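Local atomic coordinates of DR2417 (Deinococcus radiodurans, PDB entry 4XWW), a protein that probably degrades and matures RNA as a 5'-3' exonuclease, possibly also an endonuclease, of the metallo-beta-lactamase superfamily. Residues A[147-152]-A[193-198]. Numbering follows the deposited sequence.
Sequences EFFCMT and ERVEQA
The guanidinium of Arg194 takes the carboxylate of Glu147 at its edge, while the ring of Phe149 has Val195 CG2 approaching obliquely, 3.6 Å from CE2, and Met151 SD at its edge, in the ring plane. The salt bridge is a side-on grip with one nitrogen for each oxygen: Arg194 NE to Glu147 OE2 at 2.8 Å, almost straight at 176°, and Arg194 NH2 to Glu147 OE1, also 2.8 Å. Both oxygens lie near the guanidinium plane, yet the two flat groups are turned 51° apart; NH2 meets OE1 on its syn side but tilted out of the carboxylate plane, and NE comes to OE2 from above that plane. Glu147 reaches out fully extended, and the arginine chain turns about CB-CG (chi2 68°), which swings CD round, the two meeting tip to tip. Lys164 also pairs with OE1, so two cations probably stabilise the buried carboxylate. Farther along the strand, Phe149 and Val195 cross at about a right angle, and Ile162 and Leu171 add further apolar contacts to Phe149. Polar clasp and apolar packing together seat helix 192-201 against strand 144-150, a helix-on-sheet layer characteristic of the alpha-beta/beta-alpha sandwich of the metallo-beta-lactamase fold, here beside a strand that runs out toward the zinc ligand His153.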
loop_
_atom_site.group_PDB
_atom_site.type_symbol
_atom_site.label_atom_id
_atom_site.label_comp_id
_atom_site.label_asym_id
_atom_site.label_seq_id
_atom_site.Cartn_x
_atom_site.Cartn_y
_atom_site.Cartn_z
ATOM N N GLU A 147 38.217 10.247 -3.398
ATOM C CA GLU A 147 38.820 9.106 -2.727
ATOM C C GLU A 147 37.743 8.130 -2.262
ATOM O O GLU A 147 36.856 8.503 -1.491
ATOM C CB GLU A 147 39.658 9.564 -1.527
ATOM C CG GLU A 147 40.415 8.401 -0.863
ATOM C CD GLU A 147 41.187 8.806 0.387
ATOM O OE1 GLU A 147 41.363 10.014 0.625
ATOM O OE2 GLU A 147 41.598 7.906 1.148
ATOM N N PHE A 148 37.842 6.878 -2.698
ATOM C CA PHE A 148 36.824 5.879 -2.400
ATOM C C PHE A 148 37.120 5.194 -1.075
ATOM O O PHE A 148 38.277 4.944 -0.761
ATOM C CB PHE A 148 36.758 4.843 -3.530
ATOM C CG PHE A 148 36.226 5.390 -4.829
ATOM C CD1 PHE A 148 37.032 6.145 -5.663
ATOM C CD2 PHE A 148 34.925 5.127 -5.227
ATOM C CE1 PHE A 148 36.544 6.654 -6.856
ATOM C CE2 PHE A 148 34.436 5.628 -6.425
ATOM C CZ PHE A 148 35.251 6.390 -7.239
ATOM N N PHE A 149 36.087 4.878 -0.296
ATOM C CA PHE A 149 36.301 4.021 0.866
ATOM C C PHE A 149 35.107 3.074 1.062
ATOM O O PHE A 149 33.994 3.330 0.594
ATOM C CB PHE A 149 36.565 4.851 2.129
ATOM C CG PHE A 149 35.450 5.783 2.483
ATOM C CD1 PHE A 149 35.413 7.070 1.965
ATOM C CD2 PHE A 149 34.428 5.376 3.336
ATOM C CE1 PHE A 149 34.387 7.939 2.289
ATOM C CE2 PHE A 149 33.375 6.240 3.665
ATOM C CZ PHE A 149 33.349 7.525 3.134
ATOM N N CYS A 150 35.355 1.971 1.756
ATOM C CA CYS A 150 34.352 0.926 1.898
ATOM C C CYS A 150 33.280 1.278 2.917
ATOM O O CYS A 150 33.583 1.694 4.023
ATOM C CB CYS A 150 35.035 -0.380 2.298
ATOM S SG CYS A 150 33.879 -1.754 2.468
ATOM N N MET A 151 32.016 1.096 2.537
ATOM C CA MET A 151 30.932 1.090 3.523
ATOM C C MET A 151 30.061 -0.141 3.296
ATOM O O MET A 151 29.643 -0.410 2.178
ATOM C CB MET A 151 30.081 2.365 3.443
ATOM C CG MET A 151 30.906 3.658 3.688
ATOM S SD MET A 151 31.382 3.775 5.426
ATOM C CE MET A 151 29.825 4.241 6.128
ATOM N N THR A 152 29.796 -0.894 4.357
ATOM C CA THR A 152 28.895 -2.033 4.217
ATOM C C THR A 152 27.491 -1.587 3.806
ATOM O O THR A 152 27.025 -0.505 4.165
ATOM C CB THR A 152 28.793 -2.859 5.516
ATOM O OG1 THR A 152 28.637 -1.980 6.639
ATOM C CG2 THR A 152 30.028 -3.698 5.720
ATOM N N GLU A 193 37.896 3.827 10.259
ATOM C CA GLU A 193 39.200 4.458 10.459
ATOM C C GLU A 193 39.348 5.635 9.497
ATOM O O GLU A 193 39.752 6.736 9.891
ATOM C CB GLU A 193 40.308 3.427 10.241
ATOM C CG GLU A 193 41.717 3.934 10.442
ATOM C CD GLU A 193 42.752 2.853 10.177
ATOM O OE1 GLU A 193 42.669 2.190 9.120
ATOM O OE2 GLU A 193 43.643 2.659 11.031
ATOM N N ARG A 194 38.997 5.412 8.234
ATOM C CA ARG A 194 39.157 6.460 7.228
ATOM C C ARG A 194 38.194 7.599 7.492
ATOM O O ARG A 194 38.532 8.765 7.315
ATOM C CB ARG A 194 38.934 5.926 5.812
ATOM C CG ARG A 194 39.070 7.005 4.752
ATOM C CD ARG A 194 40.551 7.465 4.693
ATOM N NE ARG A 194 40.858 8.597 3.804
ATOM C CZ ARG A 194 40.780 9.882 4.153
ATOM N NH1 ARG A 194 40.340 10.230 5.373
ATOM N NH2 ARG A 194 41.128 10.824 3.286
ATOM N N VAL A 195 36.974 7.247 7.900
ATOM C CA VAL A 195 35.952 8.243 8.188
ATOM C C VAL A 195 36.374 9.096 9.391
ATOM O O VAL A 195 36.254 10.324 9.368
ATOM C CB VAL A 195 34.578 7.567 8.436
ATOM C CG1 VAL A 195 33.566 8.563 8.993
ATOM C CG2 VAL A 195 34.052 6.907 7.132
ATOM N N GLU A 196 36.877 8.443 10.433
ATOM C CA GLU A 196 37.355 9.167 11.609
ATOM C C GLU A 196 38.519 10.104 11.249
ATOM O O GLU A 196 38.597 11.239 11.734
ATOM C CB GLU A 196 37.781 8.191 12.703
ATOM C CG GLU A 196 38.372 8.895 13.918
ATOM C CD GLU A 196 38.394 8.020 15.151
ATOM O OE1 GLU A 196 38.499 6.783 15.003
ATOM O OE2 GLU A 196 38.303 8.577 16.268
ATOM N N GLN A 197 39.428 9.627 10.395
ATOM C CA GLN A 197 40.531 10.457 9.919
ATOM C C GLN A 197 39.989 11.671 9.175
ATOM O O GLN A 197 40.507 12.764 9.324
ATOM C CB GLN A 197 41.474 9.663 9.003
ATOM C CG GLN A 197 42.693 10.448 8.503
ATOM C CD GLN A 197 43.617 10.897 9.631
ATOM O OE1 GLN A 197 43.893 10.142 10.566
ATOM N NE2 GLN A 197 44.063 12.131 9.564
ATOM N N ALA A 198 38.928 11.471 8.389
ATOM C CA ALA A 198 38.357 12.566 7.613
ATOM C C ALA A 198 37.830 13.639 8.561
ATOM O O ALA A 198 38.012 14.826 8.325
ATOM C CB ALA A 198 37.232 12.056 6.674
#